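PDB 1V9N: malate dehydrogenase from Pyrococcus horikoshii, which catalyses the NAD-dependent interconversion of (S)-malate and oxaloacetate, works as a homodimer, and holds NADPH in this crystal structure. Local coordinates for residues N10-K16 against L336-R342; V57-K61 against E347-I351; A112-I117 against E288-P292; A139-I144 against L172-T176; L154-T158 against A229-L233. One frame throughout, in Å; residues are numbered along the deposited sequence.

Contact 1. Residues N10-K16 against L336-R342; sequences NYIRVPK and LGIPIYR
A two-stranded antiparallel sheet joins strand 11-14, close to the N-terminus, to strand 338-341, and pairs I12 with I340 and V14 with I338 as its hydrogen-bonded pairs. I340 N reaches I12 O at 2.9 Å, V14 N reaches I338 O at 2.7 Å, and both bonds have their reciprocals. Between these pairs, R13 faces P339 in a non-hydrogen-bonded position, where the proline costs the sheet no bond.

Y11 and Y341 share a face with R13 and P339. They form a T-shaped pair, with centroids 5.3 Å apart and planes at 62°, and Y341 turns its edge, CD1, to the face of Y11. Y341 CA adds a CH-pi contact 4.0 Å from the centroid of the Y11 ring. With CG anti to its own N (chi1 -170°), the Y341 ring extends past N10, so that its CE1 lies 3.6 Å from N10 CB. The hydroxyl of Y11 is bonded to E53.

The bend of R13 at chi2 (68°) leaves P339 CB over one face of its guanidinium, 3.8 Å from NH1, and brings NE beside CD2 of L336. Outside the two segments, E3 is the salt-bridge partner of R13. A leucine in place of R13 would probably leave E3 without its ionic mate and P339 less well covered.

On the opposite face V14 CG2 meets I340 CD1 at 3.6 Å; L19 of helix 16-29 packs on I338 and I340, and I338 CD1 lies 3.6 Å from K16 CA where that helix begins.

Contact 2. Residues V57-K61 against E347-I351; sequences VQRLK and ELNEI
K61 and E347 supply the charged part of the contact, in a long salt bridge with K61 NZ 3.6 Å from E347 OE1. Their side chains cross at about a right angle. E347, with CG anti to its N (chi1 175°) and the rest extended, reaches across to K61, and K61 lays its aliphatic chain across the carboxylate, CD being 3.3 Å from OE2.

Two waters tie the same groups together. Water 1 donates to E347 OE2 at 2.7 Å and to V57 O, and accepts from K61 N at 2.9 Å. V57 O is thus held twice, since L60 N also donates to it. Water 2 donates to E347 OE1 at 2.6 Å and has a weak bond to K61 NZ. K61 N lies in the first turn of helix 60-69, so the helix end, through water 1, is likely to favour the charged carboxylate.

The apolar contacts lie alongside. L348 sends CD1 to V57 CG2, 3.9 Å away, and its other branch, CD2, to L60 CD2 at 4.1 Å. I351 CD1 rests against the backbone of K61, 3.8 Å from CA. F22 of helix 16-29 touches both L60 and L348 and continues this apolar seam.

The whole is a helix packing in which the 3-10 turn at V57 and the first turn of helix 60-69 lie on the side of helix 342-355, with V57, L60, L348 and I351 inward and a water-bridged ion pair at the outer edge.

Contact 3. Residues A112-I117 against E288-P292; sequences AKDTGI and EHFIP
The imidazole of H289 lies flat against G116 at the end of helix 97-115. Its CG is anti to the carbonyl carbon (chi1 -86°), and chi2 of 82° turns the ring broadside to the helix end. G116 CA sits over the centre of one face, 3.5 Å from the centroid and 15° off the normal, a CH-pi contact; the carbonyl carbon of T115 lies over the rim of the same ring. At the edge, in the plane, CE1 approaches K113 O at 3.2 Å. ND1 is hydrogen-bonded to D286, which fixes the rotation of the ring, and D286 is also joined to G116 through the backbone.

Close approach depends on glycine. G116 has positive phi, as the first residue beyond the helix, and a CB there would come within 3.1 Å of H289 CG, besides jamming against the preceding carbonyl.

F290 presents its ring edge to I117: CE2 meets I117 CD1 at 4.1 Å, the two side chains crossing at about a right angle. I117 CG1 is anti to its carbonyl carbon, and the turn at chi2 then takes CD1 to that edge. Y87 and L259 of the second subunit also pack on F290. T115 OG1 accepts a weak bond from I117 N at 3.3 Å and has a stronger partner in S86.

Chemically, carbon-bound hydrogens do most of the work across the two segments. The carboxylate of D286 and the oxygen K113 O beside CE1 would probably favour a positive character for the imidazole, in a region that also borders the other subunit.

Contact 4. Residues A139-I144 against L172-T176; sequences AEEGMI and LAAPT
P175 sets the rim of its ring against a row of flat peptide groups at the end of helix 132-139. P175 CD lies 3.4 Å from M143 O, P175 CG lies 4.0 Å from G142 C, and P175 CB lies 3.7 Å from A139 O. That last oxygen already accepts from G142 N at 2.9 Å, so the proline packs on a turn closed by its own bond. M143, a selenomethionine in this crystal, packs its side chain on I109, A112 and K113 of helix 97-115.

Small side chains let the backbones come near. A139 CB meets A173 CB at 3.8 Å, and also borders the CD corner of P175. Beyond the turn, I144 CA makes a CA-H...O contact with A173 O at 3.4 Å, next to the backbone bonds that pair A173 with G145. Both branches of I144 are used: CG2, anti to the backbone N, meets L172 CG at 4.1 Å, while CG1, anti to the carbonyl carbon (chi1 -65°), faces A174 CB at 4.4 Å. L259 and M251 of the second subunit pack on I144 and L172 respectively.

A serine at P175 would probably leave a gap against the turn, with the carbonyls of A139 and M143 no longer covered by the ring.

The motif at the helix end is a Schellman turn with G142, at positive phi, as its C-prime residue; from it the chain enters strand 144-149, the antiparallel neighbour of strand 170-174 in the mixed sheet.

Contact 5. Residues L154-T158 against A229-L233; sequences LVAPT and ALLPL
L154 O takes the shorter of two backbone bonds across the contact, from L230 N at 2.8 Å; it is nearly straight (170° at the hydrogen). The side chain of L230 begins beside the same oxygen. Two residues on, A156 N returns a longer bond to L230 O at 3.3 Å. Together they make a single bridge between V155 and L230, where two loops meet without forming a longer sheet.

V155 packs both its methyls on the other loop. Its CG1, anti to the backbone N (chi1 -172°), points to L230 O at 3.4 Å and leans on the ring of P232, whose CD is 3.9 Å away. CG2 meets L230 CB at 4.1 Å, the two side chains crossing at about a right angle. L154 CB touches L230 CD1, and A156 CB touches A229 CB at 4.1 Å. P232 CD also lies 3.7 Å from A156 O, and that oxygen is hydrogen-bonded to a glycerol that probably came from the crystallisation liquor. L154 and V155 both face L165, a classic beta bulge. L233 packs on L233 of the second subunit.

The side chain of T158 is about 4 Å from the bound NADPH at its nearest atoms and packs on H243 and Y246 of helix 242-258. The contact joins the loop that links strands 144-149 and 170-174 to the one running from strand 181-185 into that helix.

Contacts 4 and 5 are buried, whereas contacts 1, 2 and 3 are partly open. Contacts 1 and 2 lie in the region built from both chain ends, where strand 338-341 runs directly into helix 342-355; the first relies on sheet bonds and aromatic rings, the second on leucines, waters and an ion pair. Contacts 3 and 4 touch each other, K113 and A112 packing on M143, and each involves a helix end with a positive-phi glycine beside the mixed sheet. Contact 5, about 25 Å from contact 3 at the nearest atoms, joins loops by the cofactor. Contacts 3, 4 and 5 also meet the second subunit.

Contact 1. Residues N10-K16 against L336-R342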
# COMPACT_ATOMS: atom_id res chain seq x y z
N ASN A 10 -29.67 -14.60 -16.99
CA ASN A 10 -29.36 -13.31 -17.59
C ASN A 10 -27.94 -13.22 -18.15
O ASN A 10 -27.47 -12.13 -18.46
CB ASN A 10 -29.56 -12.19 -16.57
CG ASN A 10 -30.98 -12.09 -16.08
OD1 ASN A 10 -31.91 -11.91 -16.86
ND2 ASN A 10 -31.16 -12.22 -14.77
N TYR A 11 -27.27 -14.36 -18.26
CA TYR A 11 -25.91 -14.37 -18.79
C TYR A 11 -25.74 -15.35 -19.94
O TYR A 11 -26.42 -16.38 -20.00
CB TYR A 11 -24.91 -14.72 -17.68
CG TYR A 11 -24.68 -13.60 -16.69
CD1 TYR A 11 -25.66 -13.23 -15.78
CD2 TYR A 11 -23.47 -12.90 -16.67
CE1 TYR A 11 -25.45 -12.19 -14.87
CE2 TYR A 11 -23.25 -11.87 -15.77
CZ TYR A 11 -24.24 -11.52 -14.88
OH TYR A 11 -24.02 -10.48 -13.99
N ILE A 12 -24.83 -15.02 -20.85
CA ILE A 12 -24.56 -15.86 -22.01
C ILE A 12 -23.08 -16.23 -22.08
O ILE A 12 -22.21 -15.36 -22.06
CB ILE A 12 -24.94 -15.14 -23.33
CG1 ILE A 12 -26.42 -14.74 -23.31
CG2 ILE A 12 -24.67 -16.06 -24.51
CD1 ILE A 12 -26.73 -13.55 -22.41
N ARG A 13 -22.80 -17.53 -22.17
CA ARG A 13 -21.43 -18.00 -22.26
C ARG A 13 -20.87 -17.66 -23.63
O ARG A 13 -21.47 -17.99 -24.66
CB ARG A 13 -21.37 -19.51 -22.03
CG ARG A 13 -20.64 -19.93 -20.77
CD ARG A 13 -21.40 -19.52 -19.52
NE ARG A 13 -20.64 -19.81 -18.31
CZ ARG A 13 -21.11 -19.65 -17.08
NH1 ARG A 13 -22.35 -19.22 -16.88
NH2 ARG A 13 -20.34 -19.93 -16.03
N VAL A 14 -19.71 -17.00 -23.65
CA VAL A 14 -19.06 -16.63 -24.90
C VAL A 14 -17.64 -17.18 -24.90
O VAL A 14 -16.86 -16.88 -24.00
CB VAL A 14 -19.01 -15.10 -25.07
CG1 VAL A 14 -18.33 -14.75 -26.38
CG2 VAL A 14 -20.41 -14.51 -25.03
N PRO A 15 -17.29 -17.98 -25.91
CA PRO A 15 -15.94 -18.55 -26.00
C PRO A 15 -14.89 -17.46 -25.86
O PRO A 15 -14.90 -16.48 -26.60
CB PRO A 15 -15.93 -19.20 -27.37
CG PRO A 15 -17.35 -19.66 -27.52
CD PRO A 15 -18.13 -18.46 -27.03
N LYS A 16 -13.98 -17.64 -24.90
CA LYS A 16 -12.92 -16.68 -24.65
C LYS A 16 -12.31 -16.17 -25.96
O LYS A 16 -12.22 -14.96 -26.18
CB LYS A 16 -11.84 -17.33 -23.78
CG LYS A 16 -10.70 -16.42 -23.36
CD LYS A 16 -9.65 -16.30 -24.44
CE LYS A 16 -8.49 -15.43 -23.98
NZ LYS A 16 -7.45 -15.28 -25.04
N LEU A 336 -15.44 -23.45 -19.99
CA LEU A 336 -16.88 -23.34 -19.83
C LEU A 336 -17.38 -22.11 -20.58
O LEU A 336 -18.56 -22.00 -20.92
CB LEU A 336 -17.21 -23.23 -18.34
CG LEU A 336 -18.61 -23.61 -17.85
CD1 LEU A 336 -18.60 -23.71 -16.34
CD2 LEU A 336 -19.63 -22.60 -18.32
N GLY A 337 -16.47 -21.18 -20.86
CA GLY A 337 -16.83 -19.97 -21.57
C GLY A 337 -17.01 -18.78 -20.65
O GLY A 337 -17.32 -18.94 -19.47
N ILE A 338 -16.83 -17.58 -21.19
CA ILE A 338 -16.97 -16.35 -20.41
C ILE A 338 -18.41 -15.88 -20.37
O ILE A 338 -19.01 -15.60 -21.41
CB ILE A 338 -16.11 -15.21 -20.99
CG1 ILE A 338 -14.65 -15.65 -21.07
CG2 ILE A 338 -16.26 -13.95 -20.14
CD1 ILE A 338 -13.75 -14.65 -21.76
N PRO A 339 -19.00 -15.77 -19.17
CA PRO A 339 -20.38 -15.32 -19.02
C PRO A 339 -20.52 -13.81 -19.16
O PRO A 339 -19.95 -13.05 -18.38
CB PRO A 339 -20.75 -15.80 -17.62
CG PRO A 339 -19.46 -15.65 -16.89
CD PRO A 339 -18.45 -16.21 -17.87
N ILE A 340 -21.29 -13.38 -20.15
CA ILE A 340 -21.52 -11.96 -20.39
C ILE A 340 -23.00 -11.64 -20.18
O ILE A 340 -23.87 -12.28 -20.77
CB ILE A 340 -21.12 -11.56 -21.83
CG1 ILE A 340 -19.64 -11.86 -22.06
CG2 ILE A 340 -21.41 -10.09 -22.06
CD1 ILE A 340 -19.15 -11.51 -23.44
N TYR A 341 -23.26 -10.65 -19.34
CA TYR A 341 -24.62 -10.24 -19.03
C TYR A 341 -25.43 -10.03 -20.31
O TYR A 341 -24.86 -9.86 -21.39
CB TYR A 341 -24.59 -8.95 -18.21
CG TYR A 341 -25.92 -8.53 -17.61
CD1 TYR A 341 -26.63 -9.40 -16.78
CD2 TYR A 341 -26.44 -7.27 -17.86
CE1 TYR A 341 -27.84 -9.00 -16.20
CE2 TYR A 341 -27.65 -6.87 -17.29
CZ TYR A 341 -28.34 -7.74 -16.46
OH TYR A 341 -29.53 -7.34 -15.89
N ARG A 342 -26.75 -10.05 -20.19
CA ARG A 342 -27.64 -9.88 -21.33
C ARG A 342 -27.56 -8.49 -21.96
O ARG A 342 -27.26 -8.35 -23.14
CB ARG A 342 -29.09 -10.17 -20.92
CG ARG A 342 -29.53 -9.49 -19.63
CD ARG A 342 -31.02 -9.70 -19.33
NE ARG A 342 -31.89 -8.82 -20.13
CZ ARG A 342 -32.19 -9.00 -21.41
NH1 ARG A 342 -31.70 -10.04 -22.08
NH2 ARG A 342 -32.97 -8.13 -22.03

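Contact 2. Residues V57-K61 against E347-I351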
# COMPACT_ATOMS: atom_id res chain seq x y z
N VAL A 57 -15.08 -6.31 -20.99
CA VAL A 57 -15.67 -5.82 -22.24
C VAL A 57 -16.76 -4.77 -22.01
O VAL A 57 -17.04 -3.96 -22.89
CB VAL A 57 -16.26 -6.97 -23.08
CG1 VAL A 57 -15.16 -7.92 -23.49
CG2 VAL A 57 -17.33 -7.70 -22.29
N GLN A 58 -17.37 -4.80 -20.84
CA GLN A 58 -18.42 -3.85 -20.51
C GLN A 58 -17.90 -2.42 -20.66
O GLN A 58 -18.68 -1.47 -20.70
CB GLN A 58 -18.89 -4.07 -19.07
CG GLN A 58 -20.00 -3.14 -18.63
CD GLN A 58 -20.05 -2.96 -17.13
OE1 GLN A 58 -19.16 -2.35 -16.54
NE2 GLN A 58 -21.09 -3.50 -16.51
N ARG A 59 -16.58 -2.28 -20.74
CA ARG A 59 -15.94 -0.98 -20.86
C ARG A 59 -15.42 -0.71 -22.25
O ARG A 59 -14.66 0.23 -22.47
CB ARG A 59 -14.77 -0.92 -19.89
CG ARG A 59 -15.15 -1.31 -18.50
CD ARG A 59 -15.46 -0.08 -17.72
NE ARG A 59 -14.49 0.12 -16.66
CZ ARG A 59 -14.48 1.19 -15.88
NH1 ARG A 59 -15.39 2.13 -16.08
NH2 ARG A 59 -13.60 1.31 -14.90
N LEU A 60 -15.80 -1.56 -23.20
CA LEU A 60 -15.35 -1.38 -24.56
C LEU A 60 -15.97 -0.11 -25.14
O LEU A 60 -15.34 0.62 -25.91
CB LEU A 60 -15.74 -2.58 -25.42
CG LEU A 60 -15.28 -2.50 -26.87
CD1 LEU A 60 -13.76 -2.52 -26.93
CD2 LEU A 60 -15.88 -3.65 -27.66
N LYS A 61 -17.22 0.16 -24.77
CA LYS A 61 -17.91 1.35 -25.26
C LYS A 61 -17.19 2.63 -24.84
O LYS A 61 -17.24 3.64 -25.53
CB LYS A 61 -19.35 1.38 -24.74
CG LYS A 61 -19.46 1.53 -23.23
CD LYS A 61 -20.92 1.62 -22.80
CE LYS A 61 -21.03 1.85 -21.30
NZ LYS A 61 -22.44 2.00 -20.86
N GLU A 347 -25.38 -4.48 -26.02
CA GLU A 347 -24.55 -3.30 -26.17
C GLU A 347 -23.38 -3.56 -27.12
O GLU A 347 -23.08 -2.74 -27.99
CB GLU A 347 -24.04 -2.88 -24.79
CG GLU A 347 -23.06 -1.72 -24.76
CD GLU A 347 -22.60 -1.41 -23.34
OE1 GLU A 347 -23.44 -0.98 -22.52
OE2 GLU A 347 -21.40 -1.61 -23.04
N LEU A 348 -22.73 -4.71 -26.97
CA LEU A 348 -21.59 -5.06 -27.81
C LEU A 348 -21.99 -5.28 -29.27
O LEU A 348 -21.24 -4.94 -30.18
CB LEU A 348 -20.89 -6.31 -27.28
CG LEU A 348 -20.28 -6.20 -25.87
CD1 LEU A 348 -19.58 -7.50 -25.51
CD2 LEU A 348 -19.31 -5.03 -25.83
N ASN A 349 -23.17 -5.86 -29.50
CA ASN A 349 -23.62 -6.09 -30.86
C ASN A 349 -24.00 -4.76 -31.52
O ASN A 349 -23.85 -4.60 -32.73
CB ASN A 349 -24.79 -7.07 -30.88
CG ASN A 349 -24.35 -8.50 -30.64
OD1 ASN A 349 -23.40 -8.98 -31.27
ND2 ASN A 349 -25.03 -9.20 -29.74
N GLU A 350 -24.49 -3.82 -30.73
CA GLU A 350 -24.85 -2.50 -31.25
C GLU A 350 -23.55 -1.80 -31.68
O GLU A 350 -23.51 -1.14 -32.71
CB GLU A 350 -25.56 -1.68 -30.17
CG GLU A 350 -25.87 -0.24 -30.57
CD GLU A 350 -26.76 -0.15 -31.80
OE1 GLU A 350 -26.30 -0.53 -32.91
OE2 GLU A 350 -27.92 0.31 -31.67
N ILE A 351 -22.50 -1.97 -30.88
CA ILE A 351 -21.20 -1.38 -31.21
C ILE A 351 -20.71 -1.98 -32.52
O ILE A 351 -20.17 -1.27 -33.38
CB ILE A 351 -20.15 -1.67 -30.11
CG1 ILE A 351 -20.45 -0.83 -28.86
CG2 ILE A 351 -18.74 -1.39 -30.63
CD1 ILE A 351 -19.46 -1.06 -27.72
O HOH W 1 -18.94 -2.06 -23.95
O HOH W 2 -24.41 1.18 -23.49

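Contact 3. Residues A112-I117 against E288-P292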
# COMPACT_ATOMS: atom_id res chain seq x y z
N ALA A 112 14.91 -3.58 -14.45
CA ALA A 112 15.09 -4.43 -13.28
C ALA A 112 16.02 -5.59 -13.64
O ALA A 112 16.95 -5.92 -12.89
CB ALA A 112 13.72 -4.98 -12.82
N LYS A 113 15.77 -6.19 -14.79
CA LYS A 113 16.58 -7.30 -15.26
C LYS A 113 18.06 -6.90 -15.29
O LYS A 113 18.93 -7.66 -14.87
CB LYS A 113 16.10 -7.71 -16.65
CG LYS A 113 16.82 -8.90 -17.28
CD LYS A 113 16.05 -9.38 -18.50
CE LYS A 113 14.62 -9.75 -18.10
NZ LYS A 113 13.72 -10.03 -19.25
N ASP A 114 18.33 -5.69 -15.77
CA ASP A 114 19.70 -5.21 -15.90
C ASP A 114 20.33 -4.59 -14.66
O ASP A 114 21.56 -4.62 -14.52
CB ASP A 114 19.78 -4.20 -17.05
CG ASP A 114 19.22 -4.74 -18.35
OD1 ASP A 114 19.20 -5.98 -18.50
OD2 ASP A 114 18.81 -3.94 -19.21
N THR A 115 19.52 -4.05 -13.77
CA THR A 115 20.05 -3.39 -12.58
C THR A 115 19.50 -3.91 -11.26
O THR A 115 20.04 -3.60 -10.19
CB THR A 115 19.74 -1.89 -12.62
OG1 THR A 115 18.34 -1.69 -12.41
CG2 THR A 115 20.13 -1.30 -13.98
N GLY A 116 18.44 -4.70 -11.33
CA GLY A 116 17.83 -5.22 -10.12
C GLY A 116 16.53 -4.50 -9.81
O GLY A 116 15.60 -5.10 -9.28
N ILE A 117 16.46 -3.22 -10.17
CA ILE A 117 15.27 -2.40 -9.91
C ILE A 117 14.79 -1.62 -11.14
O ILE A 117 15.60 -1.14 -11.93
CB ILE A 117 15.50 -1.36 -8.79
CG1 ILE A 117 15.91 -2.07 -7.49
CG2 ILE A 117 14.22 -0.56 -8.55
CD1 ILE A 117 14.83 -2.96 -6.91
N GLU A 288 16.03 -12.22 -8.41
CA GLU A 288 17.35 -12.84 -8.52
C GLU A 288 18.51 -11.97 -8.00
O GLU A 288 19.49 -12.49 -7.48
CB GLU A 288 17.61 -13.24 -9.99
CG GLU A 288 18.86 -14.10 -10.23
CD GLU A 288 18.76 -15.50 -9.66
OE1 GLU A 288 17.64 -15.93 -9.28
OE2 GLU A 288 19.80 -16.19 -9.60
N HIS A 289 18.40 -10.66 -8.16
CA HIS A 289 19.43 -9.74 -7.69
C HIS A 289 19.50 -9.72 -6.16
O HIS A 289 20.48 -9.26 -5.58
CB HIS A 289 19.16 -8.31 -8.18
CG HIS A 289 19.71 -8.02 -9.55
ND1 HIS A 289 19.05 -8.38 -10.70
CD2 HIS A 289 20.85 -7.41 -9.94
CE1 HIS A 289 19.76 -8.00 -11.75
NE2 HIS A 289 20.86 -7.40 -11.31
N PHE A 290 18.45 -10.22 -5.51
CA PHE A 290 18.39 -10.25 -4.05
C PHE A 290 18.67 -11.64 -3.50
O PHE A 290 19.59 -11.82 -2.70
CB PHE A 290 17.02 -9.76 -3.58
CG PHE A 290 16.83 -8.28 -3.72
CD1 PHE A 290 17.01 -7.44 -2.64
CD2 PHE A 290 16.49 -7.73 -4.95
CE1 PHE A 290 16.85 -6.06 -2.77
CE2 PHE A 290 16.33 -6.35 -5.10
CZ PHE A 290 16.51 -5.52 -4.00
N ILE A 291 17.86 -12.62 -3.90
CA ILE A 291 18.05 -14.00 -3.45
C ILE A 291 17.70 -14.93 -4.60
O ILE A 291 17.06 -14.52 -5.56
CB ILE A 291 17.15 -14.34 -2.23
CG1 ILE A 291 15.67 -14.23 -2.62
CG2 ILE A 291 17.47 -13.40 -1.06
CD1 ILE A 291 14.73 -14.81 -1.58
N PRO A 292 18.14 -16.20 -4.53
CA PRO A 292 17.80 -17.10 -5.63
C PRO A 292 16.29 -17.16 -5.83
O PRO A 292 15.53 -17.31 -4.86
CB PRO A 292 18.39 -18.43 -5.19
CG PRO A 292 19.62 -18.00 -4.41
CD PRO A 292 19.07 -16.84 -3.59

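Contact 4. Residues A139-I144 against L172-T176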
# COMPACT_ATOMS: atom_id res chain seq x y z
N ALA A 139 5.66 -10.72 -12.80
CA ALA A 139 5.69 -12.01 -12.12
C ALA A 139 5.94 -13.16 -13.10
O ALA A 139 6.67 -14.10 -12.78
CB ALA A 139 4.38 -12.25 -11.37
N GLU A 140 5.35 -13.07 -14.29
CA GLU A 140 5.54 -14.11 -15.30
C GLU A 140 6.97 -14.10 -15.81
O GLU A 140 7.40 -15.01 -16.52
CB GLU A 140 4.57 -13.92 -16.47
CG GLU A 140 3.09 -14.07 -16.12
CD GLU A 140 2.73 -15.43 -15.52
OE1 GLU A 140 3.57 -16.36 -15.59
OE2 GLU A 140 1.61 -15.58 -14.98
N GLU A 141 7.72 -13.06 -15.45
CA GLU A 141 9.11 -12.94 -15.84
C GLU A 141 10.03 -13.32 -14.67
O GLU A 141 11.24 -13.19 -14.77
CB GLU A 141 9.42 -11.52 -16.31
CG GLU A 141 8.70 -11.11 -17.57
CD GLU A 141 9.12 -11.93 -18.77
OE1 GLU A 141 10.32 -11.95 -19.09
OE2 GLU A 141 8.24 -12.57 -19.40
N GLY A 142 9.44 -13.79 -13.58
CA GLY A 142 10.22 -14.19 -12.41
C GLY A 142 10.62 -13.02 -11.53
O GLY A 142 11.65 -13.07 -10.85
N MSE A 143 9.81 -11.97 -11.52
CA MSE A 143 10.10 -10.78 -10.73
C MSE A 143 8.86 -10.29 -9.99
O MSE A 143 7.75 -10.73 -10.26
CB MSE A 143 10.60 -9.66 -11.64
CG MSE A 143 11.73 -10.07 -12.55
SE MSE A 143 12.24 -8.66 -13.75
CE MSE A 143 13.36 -9.70 -14.95
N ILE A 144 9.05 -9.37 -9.04
CA ILE A 144 7.94 -8.80 -8.30
C ILE A 144 7.46 -7.58 -9.09
O ILE A 144 8.25 -6.73 -9.49
CB ILE A 144 8.35 -8.33 -6.89
CG1 ILE A 144 8.77 -9.54 -6.04
CG2 ILE A 144 7.18 -7.55 -6.23
CD1 ILE A 144 9.28 -9.19 -4.66
N LEU A 172 0.10 -5.98 -6.66
CA LEU A 172 1.41 -6.58 -6.48
C LEU A 172 1.31 -8.05 -6.86
O LEU A 172 0.44 -8.77 -6.39
CB LEU A 172 1.91 -6.47 -5.03
CG LEU A 172 3.33 -7.01 -4.81
CD1 LEU A 172 3.97 -6.31 -3.63
CD2 LEU A 172 3.31 -8.53 -4.59
N ALA A 173 2.21 -8.47 -7.74
CA ALA A 173 2.24 -9.85 -8.18
C ALA A 173 3.64 -10.39 -7.91
O ALA A 173 4.63 -9.68 -8.10
CB ALA A 173 1.93 -9.93 -9.67
N ALA A 174 3.72 -11.62 -7.44
CA ALA A 174 5.00 -12.25 -7.17
C ALA A 174 4.92 -13.70 -7.63
O ALA A 174 3.88 -14.33 -7.50
CB ALA A 174 5.31 -12.19 -5.68
N PRO A 175 6.02 -14.23 -8.20
CA PRO A 175 5.98 -15.62 -8.65
C PRO A 175 6.02 -16.60 -7.47
O PRO A 175 6.56 -16.27 -6.41
CB PRO A 175 7.22 -15.72 -9.54
CG PRO A 175 8.17 -14.79 -8.88
CD PRO A 175 7.31 -13.60 -8.53
N THR A 176 5.44 -17.78 -7.65
CA THR A 176 5.44 -18.80 -6.61
C THR A 176 5.77 -20.14 -7.28
O THR A 176 6.08 -20.19 -8.48
CB THR A 176 4.06 -18.94 -5.92
OG1 THR A 176 3.17 -19.67 -6.76
CG2 THR A 176 3.45 -17.56 -5.62

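Contact 5. Residues L154-T158 against A229-L233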
# COMPACT_ATOMS: atom_id res chain seq x y z
N LEU A 154 -14.06 9.96 -7.33
CA LEU A 154 -15.24 9.18 -6.98
C LEU A 154 -15.34 8.93 -5.48
O LEU A 154 -16.39 8.53 -4.98
CB LEU A 154 -15.21 7.83 -7.69
CG LEU A 154 -15.39 7.74 -9.21
CD1 LEU A 154 -14.61 6.56 -9.76
CD2 LEU A 154 -16.86 7.62 -9.54
N VAL A 155 -14.25 9.17 -4.75
CA VAL A 155 -14.21 8.92 -3.32
C VAL A 155 -14.09 10.20 -2.49
O VAL A 155 -13.45 11.16 -2.91
CB VAL A 155 -13.03 7.98 -2.96
CG1 VAL A 155 -13.10 7.56 -1.49
CG2 VAL A 155 -13.05 6.76 -3.86
N ALA A 156 -14.71 10.20 -1.31
CA ALA A 156 -14.68 11.35 -0.43
C ALA A 156 -13.63 11.19 0.66
O ALA A 156 -13.55 10.14 1.31
CB ALA A 156 -16.05 11.58 0.20
N PRO A 157 -12.81 12.23 0.88
CA PRO A 157 -11.78 12.13 1.92
C PRO A 157 -12.45 12.02 3.29
O PRO A 157 -13.59 12.45 3.47
CB PRO A 157 -11.01 13.44 1.75
CG PRO A 157 -12.06 14.39 1.28
CD PRO A 157 -12.82 13.56 0.26
N THR A 158 -11.72 11.45 4.25
CA THR A 158 -12.24 11.27 5.59
C THR A 158 -12.63 12.61 6.21
O THR A 158 -11.79 13.48 6.41
CB THR A 158 -11.20 10.57 6.49
OG1 THR A 158 -10.85 9.31 5.91
CG2 THR A 158 -11.77 10.35 7.89
N ALA A 229 -20.97 9.58 -3.26
CA ALA A 229 -19.54 9.30 -3.31
C ALA A 229 -19.22 7.97 -2.63
O ALA A 229 -19.94 7.53 -1.73
CB ALA A 229 -18.77 10.43 -2.63
N LEU A 230 -18.14 7.34 -3.08
CA LEU A 230 -17.71 6.07 -2.51
C LEU A 230 -16.94 6.34 -1.22
O LEU A 230 -16.47 7.46 -1.00
CB LEU A 230 -16.82 5.31 -3.50
CG LEU A 230 -17.47 4.79 -4.78
CD1 LEU A 230 -16.41 4.26 -5.74
CD2 LEU A 230 -18.47 3.70 -4.44
N LEU A 231 -16.83 5.32 -0.39
CA LEU A 231 -16.12 5.43 0.88
C LEU A 231 -14.74 4.77 0.74
O LEU A 231 -14.58 3.80 0.01
CB LEU A 231 -16.93 4.73 1.98
CG LEU A 231 -17.38 5.53 3.22
CD1 LEU A 231 -18.01 6.85 2.82
CD2 LEU A 231 -18.36 4.69 4.02
N PRO A 232 -13.72 5.32 1.42
CA PRO A 232 -12.38 4.74 1.33
C PRO A 232 -12.28 3.49 2.20
O PRO A 232 -13.03 3.35 3.17
CB PRO A 232 -11.49 5.86 1.85
CG PRO A 232 -12.36 6.47 2.92
CD PRO A 232 -13.71 6.54 2.24
N LEU A 233 -11.37 2.59 1.85
CA LEU A 233 -11.18 1.37 2.63
C LEU A 233 -11.11 1.77 4.10
O LEU A 233 -10.41 2.71 4.46
CB LEU A 233 -9.89 0.66 2.21
CG LEU A 233 -9.54 -0.63 2.97
CD1 LEU A 233 -10.67 -1.64 2.80
CD2 LEU A 233 -8.22 -1.20 2.44